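Local atomic coordinates of sugar-binding transcriptional regulator, LacI family (Enterococcus faecalis, PDB entry 3CS3), a protein that probably binds a sugar effector and, as expected for a LacI-family repressor, couples it to DNA binding and control of transcription. Residues D157-K168 and F184-Y195; Q108-V116 and T259-S269. All blocks are in the same frame, centred on the assembly; numbering follows the deposited sequence.

Overall arrangement
Both contacts pack on the parallel sheet 151-155, 121-125, 179-183, 207-210, contact 2 also bringing in the end of strand 255-262, which belongs to the mixed sheet of the other lobe; together they show how one sheet is packed on its two faces. Contact 1 joins two neighbouring helices on one face. Contact 2 lies on the opposite face, where helix 102-115 meets that strand end and the tail beyond. Their centres are 18 Å apart, yet they touch beside edge strand 207-210, Tyr193 OH lying 3.3 Å from Ser266 CB. In contact 1 the side chain of Asn185 lies about 3 Å from a glycerol, probably from crystallisation, that may mark the ligand pocket.

Contact 1: D157-K168 and F184-Y195; sequences DFTEPSGYAAAK and FNDEMAIGVYKY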
loop_
_atom_site.group_PDB
_atom_site.type_symbol
_atom_site.label_atom_id
_atom_site.label_comp_id
_atom_site.label_asym_id
_atom_site.label_seq_id
_atom_site.Cartn_x
_atom_site.Cartn_y
_atom_site.Cartn_z
ATOM N N ASP A 157 -14.773 2.376 -8.690
ATOM C CA ASP A 157 -14.271 1.013 -8.472
ATOM C C ASP A 157 -13.380 0.871 -7.234
ATOM O O ASP A 157 -12.567 -0.060 -7.149
ATOM C CB ASP A 157 -13.561 0.483 -9.733
ATOM C CG ASP A 157 -12.473 1.425 -10.249
ATOM O OD1 ASP A 157 -11.928 2.223 -9.462
ATOM O OD2 ASP A 157 -12.153 1.355 -11.455
ATOM N N PHE A 158 -13.547 1.810 -6.298
ATOM C CA PHE A 158 -12.770 1.931 -5.048
ATOM C C PHE A 158 -11.340 2.466 -5.224
ATOM O O PHE A 158 -10.658 2.752 -4.239
ATOM C CB PHE A 158 -12.773 0.633 -4.216
ATOM C CG PHE A 158 -14.036 0.406 -3.423
ATOM C CD1 PHE A 158 -14.725 1.472 -2.839
ATOM C CD2 PHE A 158 -14.511 -0.887 -3.220
ATOM C CE1 PHE A 158 -15.890 1.251 -2.093
ATOM C CE2 PHE A 158 -15.673 -1.117 -2.477
ATOM C CZ PHE A 158 -16.360 -0.044 -1.909
ATOM N N THR A 159 -10.894 2.616 -6.469
ATOM C CA THR A 159 -9.544 3.091 -6.738
ATOM C C THR A 159 -9.550 4.590 -6.964
ATOM O O THR A 159 -10.567 5.157 -7.353
ATOM C CB THR A 159 -8.897 2.402 -7.965
ATOM O OG1 THR A 159 -9.447 2.945 -9.173
ATOM C CG2 THR A 159 -9.108 0.888 -7.934
ATOM N N GLU A 160 -8.397 5.208 -6.733
ATOM C CA GLU A 160 -8.193 6.650 -6.910
ATOM C C GLU A 160 -8.434 7.211 -8.340
ATOM O O GLU A 160 -9.038 8.285 -8.463
ATOM C CB GLU A 160 -6.816 7.050 -6.348
ATOM C CG GLU A 160 -6.438 8.513 -6.478
ATOM C CD GLU A 160 -5.072 8.818 -5.891
ATOM O OE1 GLU A 160 -4.818 8.440 -4.727
ATOM O OE2 GLU A 160 -4.254 9.447 -6.595
ATOM N N PRO A 161 -7.962 6.513 -9.413
ATOM C CA PRO A 161 -8.319 6.947 -10.782
ATOM C C PRO A 161 -9.816 7.143 -11.076
ATOM O O PRO A 161 -10.163 8.044 -11.842
ATOM C CB PRO A 161 -7.764 5.821 -11.662
ATOM C CG PRO A 161 -6.630 5.277 -10.893
ATOM C CD PRO A 161 -7.035 5.361 -9.455
ATOM N N SER A 162 -10.680 6.318 -10.483
ATOM C CA SER A 162 -12.130 6.442 -10.676
ATOM C C SER A 162 -12.715 7.641 -9.943
ATOM O O SER A 162 -13.714 8.208 -10.384
ATOM C CB SER A 162 -12.868 5.171 -10.257
ATOM O OG SER A 162 -12.843 4.990 -8.851
ATOM N N GLY A 163 -12.098 8.015 -8.825
ATOM C CA GLY A 163 -12.480 9.220 -8.096
ATOM C C GLY A 163 -12.115 10.476 -8.865
ATOM O O GLY A 163 -12.850 11.467 -8.832
ATOM N N TYR A 164 -10.972 10.421 -9.554
ATOM C CA TYR A 164 -10.499 11.499 -10.420
ATOM C C TYR A 164 -11.450 11.714 -11.600
ATOM O O TYR A 164 -11.875 12.841 -11.864
ATOM C CB TYR A 164 -9.082 11.188 -10.928
ATOM C CG TYR A 164 -8.439 12.317 -11.711
ATOM C CD1 TYR A 164 -7.751 13.338 -11.056
ATOM C CD2 TYR A 164 -8.514 12.362 -13.107
ATOM C CE1 TYR A 164 -7.157 14.375 -11.764
ATOM C CE2 TYR A 164 -7.930 13.402 -13.826
ATOM C CZ TYR A 164 -7.252 14.404 -13.144
ATOM O OH TYR A 164 -6.664 15.436 -13.838
ATOM N N ALA A 165 -11.761 10.622 -12.299
ATOM C CA ALA A 165 -12.683 10.613 -13.429
ATOM C C ALA A 165 -14.093 11.070 -13.039
ATOM O O ALA A 165 -14.755 11.774 -13.810
ATOM C CB ALA A 165 -12.728 9.221 -14.053
ATOM N N ALA A 166 -14.537 10.668 -11.845
ATOM C CA ALA A 166 -15.826 11.095 -11.294
ATOM C C ALA A 166 -15.890 12.599 -11.093
ATOM O O ALA A 166 -16.865 13.226 -11.485
ATOM C CB ALA A 166 -16.111 10.395 -9.993
ATOM N N ALA A 167 -14.843 13.165 -10.497
ATOM C CA ALA A 167 -14.753 14.609 -10.266
ATOM C C ALA A 167 -14.761 15.418 -11.569
ATOM O O ALA A 167 -15.313 16.517 -11.611
ATOM C CB ALA A 167 -13.520 14.937 -9.438
ATOM N N LYS A 168 -14.156 14.862 -12.619
ATOM C CA LYS A 168 -14.165 15.472 -13.949
ATOM C C LYS A 168 -15.571 15.446 -14.549
ATOM O O LYS A 168 -15.992 16.407 -15.193
ATOM C CB LYS A 168 -13.166 14.769 -14.880
ATOM C CG LYS A 168 -12.839 15.552 -16.157
ATOM C CD LYS A 168 -11.725 14.907 -16.978
ATOM C CE LYS A 168 -12.269 13.871 -17.955
ATOM N NZ LYS A 168 -11.260 13.491 -18.983
ATOM N N PHE A 184 -17.355 6.623 -1.293
ATOM C CA PHE A 184 -17.560 5.370 -0.561
ATOM C C PHE A 184 -16.255 4.808 -0.004
ATOM O O PHE A 184 -16.279 3.940 0.874
ATOM C CB PHE A 184 -18.319 4.335 -1.411
ATOM C CG PHE A 184 -19.831 4.524 -1.420
ATOM C CD1 PHE A 184 -20.668 3.471 -1.787
ATOM C CD2 PHE A 184 -20.420 5.741 -1.047
ATOM C CE1 PHE A 184 -22.056 3.630 -1.812
ATOM C CE2 PHE A 184 -21.805 5.906 -1.062
ATOM C CZ PHE A 184 -22.625 4.847 -1.438
ATOM N N ASN A 185 -15.126 5.293 -0.527
ATOM C CA ASN A 185 -13.856 5.205 0.191
ATOM C C ASN A 185 -12.971 6.441 0.070
ATOM O O ASN A 185 -13.201 7.291 -0.796
ATOM C CB ASN A 185 -13.104 3.882 -0.060
ATOM C CG ASN A 185 -12.411 3.804 -1.422
ATOM O OD1 ASN A 185 -12.435 4.728 -2.244
ATOM N ND2 ASN A 185 -11.771 2.668 -1.652
ATOM N N ASP A 186 -11.977 6.522 0.959
ATOM C CA ASP A 186 -11.013 7.622 1.027
ATOM C C ASP A 186 -10.166 7.771 -0.233
ATOM O O ASP A 186 -9.793 8.876 -0.595
ATOM C CB ASP A 186 -10.085 7.450 2.234
ATOM C CG ASP A 186 -10.630 8.098 3.507
ATOM O OD1 ASP A 186 -11.844 8.390 3.591
ATOM O OD2 ASP A 186 -9.827 8.321 4.436
ATOM N N GLU A 187 -9.869 6.658 -0.893
ATOM C CA GLU A 187 -9.066 6.684 -2.115
ATOM C C GLU A 187 -9.760 7.374 -3.273
ATOM O O GLU A 187 -9.120 8.138 -3.998
ATOM C CB GLU A 187 -8.676 5.279 -2.531
ATOM C CG GLU A 187 -7.776 4.594 -1.544
ATOM C CD GLU A 187 -7.882 3.107 -1.667
ATOM O OE1 GLU A 187 -7.791 2.615 -2.813
ATOM O OE2 GLU A 187 -8.079 2.447 -0.625
ATOM N N MET A 188 -11.057 7.101 -3.447
ATOM C CA MET A 188 -11.867 7.812 -4.440
ATOM C C MET A 188 -11.970 9.297 -4.072
ATOM O O MET A 188 -11.922 10.154 -4.946
ATOM C CB MET A 188 -13.258 7.172 -4.617
ATOM C CG MET A 188 -13.261 5.884 -5.454
ATOM S SD MET A 188 -14.876 5.192 -5.891
ATOM C CE MET A 188 -15.610 5.061 -4.260
ATOM N N ALA A 189 -12.070 9.590 -2.775
ATOM C CA ALA A 189 -12.071 10.969 -2.280
ATOM C C ALA A 189 -10.759 11.697 -2.563
ATOM O O ALA A 189 -10.780 12.874 -2.916
ATOM C CB ALA A 189 -12.393 11.013 -0.787
ATOM N N ILE A 190 -9.629 10.999 -2.416
ATOM C CA ILE A 190 -8.308 11.561 -2.742
ATOM C C ILE A 190 -8.201 11.864 -4.240
ATOM O O ILE A 190 -7.646 12.892 -4.631
ATOM C CB ILE A 190 -7.133 10.657 -2.247
ATOM C CG1 ILE A 190 -7.088 10.596 -0.710
ATOM C CG2 ILE A 190 -5.771 11.119 -2.810
ATOM C CD1 ILE A 190 -6.945 11.946 0.001
ATOM N N GLY A 191 -8.763 10.979 -5.062
ATOM C CA GLY A 191 -8.933 11.224 -6.498
ATOM C C GLY A 191 -9.708 12.493 -6.811
ATOM O O GLY A 191 -9.378 13.200 -7.759
ATOM N N VAL A 192 -10.731 12.780 -6.006
ATOM C CA VAL A 192 -11.500 14.020 -6.134
ATOM C C VAL A 192 -10.628 15.232 -5.784
ATOM O O VAL A 192 -10.633 16.217 -6.524
ATOM C CB VAL A 192 -12.827 13.988 -5.306
ATOM C CG1 VAL A 192 -13.558 15.328 -5.356
ATOM C CG2 VAL A 192 -13.744 12.881 -5.812
ATOM N N TYR A 193 -9.870 15.138 -4.684
ATOM C CA TYR A 193 -8.875 16.158 -4.305
ATOM C C TYR A 193 -7.905 16.477 -5.445
ATOM O O TYR A 193 -7.634 17.648 -5.717
ATOM C CB TYR A 193 -8.058 15.708 -3.095
ATOM C CG TYR A 193 -8.640 16.032 -1.745
ATOM C CD1 TYR A 193 -9.746 15.342 -1.252
ATOM C CD2 TYR A 193 -8.064 17.007 -0.942
ATOM C CE1 TYR A 193 -10.274 15.630 0.001
ATOM C CE2 TYR A 193 -8.581 17.303 0.314
ATOM C CZ TYR A 193 -9.687 16.609 0.777
ATOM O OH TYR A 193 -10.203 16.893 2.017
ATOM N N LYS A 194 -7.399 15.431 -6.099
ATOM C CA LYS A 194 -6.473 15.564 -7.229
ATOM C C LYS A 194 -7.003 16.464 -8.345
ATOM O O LYS A 194 -6.314 17.395 -8.763
ATOM C CB LYS A 194 -6.097 14.193 -7.802
ATOM C CG LYS A 194 -4.674 13.742 -7.507
ATOM C CD LYS A 194 -4.517 13.089 -6.137
ATOM C CE LYS A 194 -3.064 12.670 -5.914
ATOM N NZ LYS A 194 -2.915 11.551 -4.946
ATOM N N TYR A 195 -8.225 16.191 -8.803
ATOM C CA TYR A 195 -8.836 16.969 -9.881
ATOM C C TYR A 195 -9.193 18.397 -9.469
ATOM O O TYR A 195 -9.048 19.323 -10.267
ATOM C CB TYR A 195 -10.067 16.255 -10.456
ATOM C CG TYR A 195 -10.649 16.956 -11.667
ATOM C CD1 TYR A 195 -11.752 17.802 -11.546
ATOM C CD2 TYR A 195 -10.080 16.795 -12.926
ATOM C CE1 TYR A 195 -12.276 18.459 -12.649
ATOM C CE2 TYR A 195 -10.596 17.448 -14.035
ATOM C CZ TYR A 195 -11.694 18.276 -13.890
ATOM O OH TYR A 195 -12.213 18.923 -14.986
HETATM O O HOH W 1 -6.321 3.169 -5.662
#
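Phe158 and Asn185 meet near the helix starts, and a hydrogen bond between them opens the polar end of the contact. Asn185 ND2 donates to Phe158 O over 2.8 Å, in the carbonyl plane and on a lone pair, with 163° at the hydrogen. The amide's other end caps helix 186-195, OD1 accepting from Met188 N at 3.0 Å. Placing CG between the backbone N and the carbonyl carbon (chi1 76°) turns the amide back over the helix start. A water links Glu160 N to Glu187 OE1.

Glu160 is a knob among Glu187, Ile190, Gly191 and Lys194, and Lys194 NZ comes from above the carboxylate plane of Glu160, 3.0 Å from Glu160 OE2, in a salt bridge. Lys194 also bridges to Glu216 of the second subunit.

At the two glycines, with the axes 6.5 Å apart, Gly163 CA makes a CA-H...O contact of 3.3 Å with Met188 O, and Gly191 CA one of 3.5 Å with Glu160 O.

At the far end Tyr195 turns its edge into the face of Tyr164, planes at 84°, its CD2 3.7 Å from Tyr164 CZ, while Lys168 CA sits over the Tyr195 face, 3.9 Å from the ring centroid.

Helices 160-170 and 186-196, each after a parallel strand, lie side by side on one sheet face, as in the alpha/beta lobes of periplasmic-binding-protein-like folds; the glycerol on Asn185 ND2 may mark the ligand cleft.

Contact 2: Q108-V116 and T259-S269; sequences QAIEQFVNV and TRFIEGESFPS
Where a strand of one lobe of the periplasmic-binding-protein-like fold runs on beside the sheet of the other, Gln112 and Phe113 of helix 102-115 receive Phe261 and Phe267 from strand 255-262 and the tail beyond it. The principle illustrated is that a few rings, each met in a different way, can fasten the last ordered residues of a chain to a helix.

Phe261 is met over a face. With CG beside the backbone N, Gln112 CG stands over the Phe261 ring, 3.9 Å from its centroid; the bend at chi2 (-68°) then folds the amide across the ring, planes 14° apart. The opposite face of Phe261 is backed by Glu263 N, so the ring is held between its own chain and the glutamine.

Phe267 instead enters edge first. Its edge is directed at the face of Phe113, with centroids 4.8 Å apart and planes at 59°. Along the same ring, Gln112 O lies in plane at the rim, 3.4 Å from Phe267 CE2, and Val116 CG1 approaches Phe267 CZ to 3.6 Å. A type I turn from Gly264 to Phe267 redirects the chain toward the helix, and Ile210 of the sheet touches both Phe113 and Phe267.

Polar links gather at the other end. A water donates to Gln108 OE1 at 2.8 Å and accepts from Phe261 N at 2.7 Å, bridging helix and strand. Gln108 NE2 is held chiefly by Gly104 O, and its bond to Thr259 O is weak, at 3.4 Å.

A helix thus packed against a strand that continues between lobes is consistent with the interlobe crossover region of LacI-family effector domains.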
loop_
_atom_site.group_PDB
_atom_site.type_symbol
_atom_site.label_atom_id
_atom_site.label_comp_id
_atom_site.label_asym_id
_atom_site.label_seq_id
_atom_site.Cartn_x
_atom_site.Cartn_y
_atom_site.Cartn_z
ATOM N N GLN A 108 -23.983 7.173 9.526
ATOM C CA GLN A 108 -23.240 8.239 10.192
ATOM C C GLN A 108 -22.728 9.312 9.228
ATOM O O GLN A 108 -22.671 10.487 9.584
ATOM C CB GLN A 108 -22.101 7.656 11.025
ATOM C CG GLN A 108 -22.563 7.076 12.364
ATOM C CD GLN A 108 -21.485 6.264 13.064
ATOM O OE1 GLN A 108 -21.022 6.629 14.148
ATOM N NE2 GLN A 108 -21.077 5.162 12.445
ATOM N N ALA A 109 -22.377 8.912 8.007
ATOM C CA ALA A 109 -21.914 9.865 6.999
ATOM C C ALA A 109 -23.064 10.651 6.405
ATOM O O ALA A 109 -22.982 11.868 6.258
ATOM C CB ALA A 109 -21.161 9.160 5.905
ATOM N N ILE A 110 -24.140 9.947 6.074
ATOM C CA ILE A 110 -25.274 10.551 5.395
ATOM C C ILE A 110 -26.112 11.442 6.339
ATOM O O ILE A 110 -26.819 12.345 5.884
ATOM C CB ILE A 110 -26.111 9.469 4.657
ATOM C CG1 ILE A 110 -26.566 9.973 3.290
ATOM C CG2 ILE A 110 -27.246 8.950 5.509
ATOM C CD1 ILE A 110 -25.488 9.881 2.219
ATOM N N GLU A 111 -25.978 11.196 7.643
ATOM C CA GLU A 111 -26.573 12.006 8.702
ATOM C C GLU A 111 -25.990 13.409 8.704
ATOM O O GLU A 111 -26.674 14.365 9.058
ATOM C CB GLU A 111 -26.275 11.363 10.052
ATOM C CG GLU A 111 -27.208 11.714 11.180
ATOM C CD GLU A 111 -26.951 10.860 12.411
ATOM O OE1 GLU A 111 -25.874 11.017 13.032
ATOM O OE2 GLU A 111 -27.823 10.032 12.758
ATOM N N GLN A 112 -24.722 13.519 8.314
ATOM C CA GLN A 112 -24.025 14.792 8.289
ATOM C C GLN A 112 -24.514 15.670 7.147
ATOM O O GLN A 112 -24.552 16.899 7.282
ATOM C CB GLN A 112 -22.514 14.577 8.170
ATOM C CG GLN A 112 -21.910 13.716 9.262
ATOM C CD GLN A 112 -21.939 14.392 10.611
ATOM O OE1 GLN A 112 -21.596 15.566 10.733
ATOM N NE2 GLN A 112 -22.349 13.654 11.636
ATOM N N PHE A 113 -24.868 15.041 6.025
ATOM C CA PHE A 113 -25.442 15.768 4.889
ATOM C C PHE A 113 -26.844 16.272 5.220
ATOM O O PHE A 113 -27.192 17.396 4.866
ATOM C CB PHE A 113 -25.468 14.911 3.625
ATOM C CG PHE A 113 -24.103 14.534 3.114
ATOM C CD1 PHE A 113 -23.413 15.371 2.241
ATOM C CD2 PHE A 113 -23.513 13.325 3.495
ATOM C CE1 PHE A 113 -22.151 15.014 1.761
ATOM C CE2 PHE A 113 -22.259 12.961 3.034
ATOM C CZ PHE A 113 -21.571 13.810 2.162
ATOM N N VAL A 114 -27.630 15.441 5.909
ATOM C CA VAL A 114 -28.944 15.835 6.424
ATOM C C VAL A 114 -28.817 17.022 7.387
ATOM O O VAL A 114 -29.426 18.069 7.156
ATOM C CB VAL A 114 -29.689 14.654 7.116
ATOM C CG1 VAL A 114 -30.939 15.140 7.841
ATOM C CG2 VAL A 114 -30.052 13.571 6.110
ATOM N N ASN A 115 -27.996 16.866 8.427
ATOM C CA ASN A 115 -27.815 17.879 9.476
ATOM C C ASN A 115 -27.358 19.252 8.985
ATOM O O ASN A 115 -27.605 20.259 9.649
ATOM C CB ASN A 115 -26.855 17.373 10.562
ATOM C CG ASN A 115 -27.467 16.281 11.432
ATOM O OD1 ASN A 115 -28.621 15.893 11.250
ATOM N ND2 ASN A 115 -26.687 15.778 12.381
ATOM N N VAL A 116 -26.707 19.279 7.823
ATOM C CA VAL A 116 -26.242 20.518 7.202
ATOM C C VAL A 116 -27.278 21.080 6.199
ATOM O O VAL A 116 -27.153 22.210 5.718
ATOM C CB VAL A 116 -24.827 20.312 6.558
ATOM C CG1 VAL A 116 -24.919 19.866 5.094
ATOM C CG2 VAL A 116 -23.979 21.562 6.692
ATOM N N THR A 259 -17.984 1.326 13.484
ATOM C CA THR A 259 -17.429 2.548 12.911
ATOM C C THR A 259 -17.794 3.821 13.682
ATOM O O THR A 259 -18.698 3.821 14.522
ATOM C CB THR A 259 -17.900 2.734 11.448
ATOM O OG1 THR A 259 -19.326 2.853 11.416
ATOM C CG2 THR A 259 -17.474 1.562 10.559
ATOM N N ARG A 260 -17.083 4.902 13.368
ATOM C CA ARG A 260 -17.369 6.231 13.896
ATOM C C ARG A 260 -17.030 7.294 12.853
ATOM O O ARG A 260 -16.135 7.099 12.025
ATOM C CB ARG A 260 -16.609 6.485 15.206
ATOM C CG ARG A 260 -15.113 6.734 15.068
ATOM C CD ARG A 260 -14.386 6.589 16.403
ATOM N NE ARG A 260 -13.132 7.348 16.428
ATOM C CZ ARG A 260 -11.955 6.898 15.995
ATOM N NH1 ARG A 260 -11.836 5.674 15.491
ATOM N NH2 ARG A 260 -10.884 7.682 16.069
ATOM N N PHE A 261 -17.763 8.406 12.881
ATOM C CA PHE A 261 -17.472 9.542 12.014
ATOM C C PHE A 261 -16.337 10.381 12.606
ATOM O O PHE A 261 -16.303 10.634 13.811
ATOM C CB PHE A 261 -18.738 10.394 11.777
ATOM C CG PHE A 261 -18.476 11.701 11.061
ATOM C CD1 PHE A 261 -18.123 11.716 9.716
ATOM C CD2 PHE A 261 -18.582 12.915 11.735
ATOM C CE1 PHE A 261 -17.874 12.915 9.049
ATOM C CE2 PHE A 261 -18.336 14.120 11.078
ATOM C CZ PHE A 261 -17.976 14.119 9.729
ATOM N N ILE A 262 -15.404 10.793 11.754
ATOM C CA ILE A 262 -14.313 11.666 12.165
ATOM C C ILE A 262 -14.417 12.953 11.367
ATOM O O ILE A 262 -14.323 12.934 10.133
ATOM C CB ILE A 262 -12.914 11.013 11.949
ATOM C CG1 ILE A 262 -12.728 9.815 12.889
ATOM C CG2 ILE A 262 -11.782 12.051 12.121
ATOM C CD1 ILE A 262 -11.283 9.399 13.077
ATOM N N GLU A 263 -14.616 14.062 12.077
ATOM C CA GLU A 263 -14.859 15.349 11.434
ATOM C C GLU A 263 -13.622 15.918 10.762
ATOM O O GLU A 263 -12.492 15.691 11.196
ATOM C CB GLU A 263 -15.497 16.357 12.401
ATOM C CG GLU A 263 -14.756 16.573 13.718
ATOM C CD GLU A 263 -15.481 17.536 14.652
ATOM O OE1 GLU A 263 -15.351 17.377 15.885
ATOM O OE2 GLU A 263 -16.183 18.448 14.159
ATOM N N GLY A 264 -13.856 16.636 9.673
ATOM C CA GLY A 264 -12.789 17.239 8.904
ATOM C C GLY A 264 -13.277 18.471 8.181
ATOM O O GLY A 264 -14.451 18.561 7.812
ATOM N N GLU A 265 -12.354 19.401 7.946
ATOM C CA GLU A 265 -12.689 20.681 7.321
ATOM C C GLU A 265 -13.062 20.565 5.838
ATOM O O GLU A 265 -13.392 21.567 5.191
ATOM C CB GLU A 265 -11.562 21.700 7.533
ATOM C CG GLU A 265 -11.742 22.583 8.761
ATOM C CD GLU A 265 -12.578 23.817 8.477
ATOM O OE1 GLU A 265 -13.624 23.994 9.139
ATOM O OE2 GLU A 265 -12.194 24.609 7.590
ATOM N N SER A 266 -13.040 19.340 5.306
ATOM C CA SER A 266 -13.533 19.065 3.946
ATOM C C SER A 266 -15.061 19.058 3.920
ATOM O O SER A 266 -15.676 19.213 2.868
ATOM C CB SER A 266 -13.014 17.728 3.423
ATOM O OG SER A 266 -13.655 16.633 4.056
ATOM N N PHE A 267 -15.658 18.844 5.088
ATOM C CA PHE A 267 -17.090 18.957 5.263
ATOM C C PHE A 267 -17.353 19.740 6.548
ATOM O O PHE A 267 -17.422 19.151 7.627
ATOM C CB PHE A 267 -17.737 17.568 5.322
ATOM C CG PHE A 267 -19.239 17.595 5.270
ATOM C CD1 PHE A 267 -19.902 17.688 4.048
ATOM C CD2 PHE A 267 -19.992 17.522 6.436
ATOM C CE1 PHE A 267 -21.287 17.716 3.993
ATOM C CE2 PHE A 267 -21.382 17.549 6.388
ATOM C CZ PHE A 267 -22.027 17.643 5.166
ATOM N N PRO A 268 -17.471 21.080 6.439
ATOM C CA PRO A 268 -17.774 21.908 7.608
ATOM C C PRO A 268 -19.174 21.603 8.133
ATOM O O PRO A 268 -20.167 21.846 7.439
ATOM C CB PRO A 268 -17.677 23.342 7.067
ATOM C CG PRO A 268 -16.902 23.225 5.785
ATOM C CD PRO A 268 -17.308 21.901 5.226
ATOM N N SER A 269 -19.226 21.043 9.340
ATOM C CA SER A 269 -20.471 20.579 9.947
ATOM C C SER A 269 -20.562 20.967 11.422
ATOM O O SER A 269 -20.332 22.120 11.788
ATOM C CB SER A 269 -20.609 19.059 9.788
ATOM O OG SER A 269 -19.508 18.370 10.363
HETATM O O HOH W 2 -19.404 8.754 14.976
#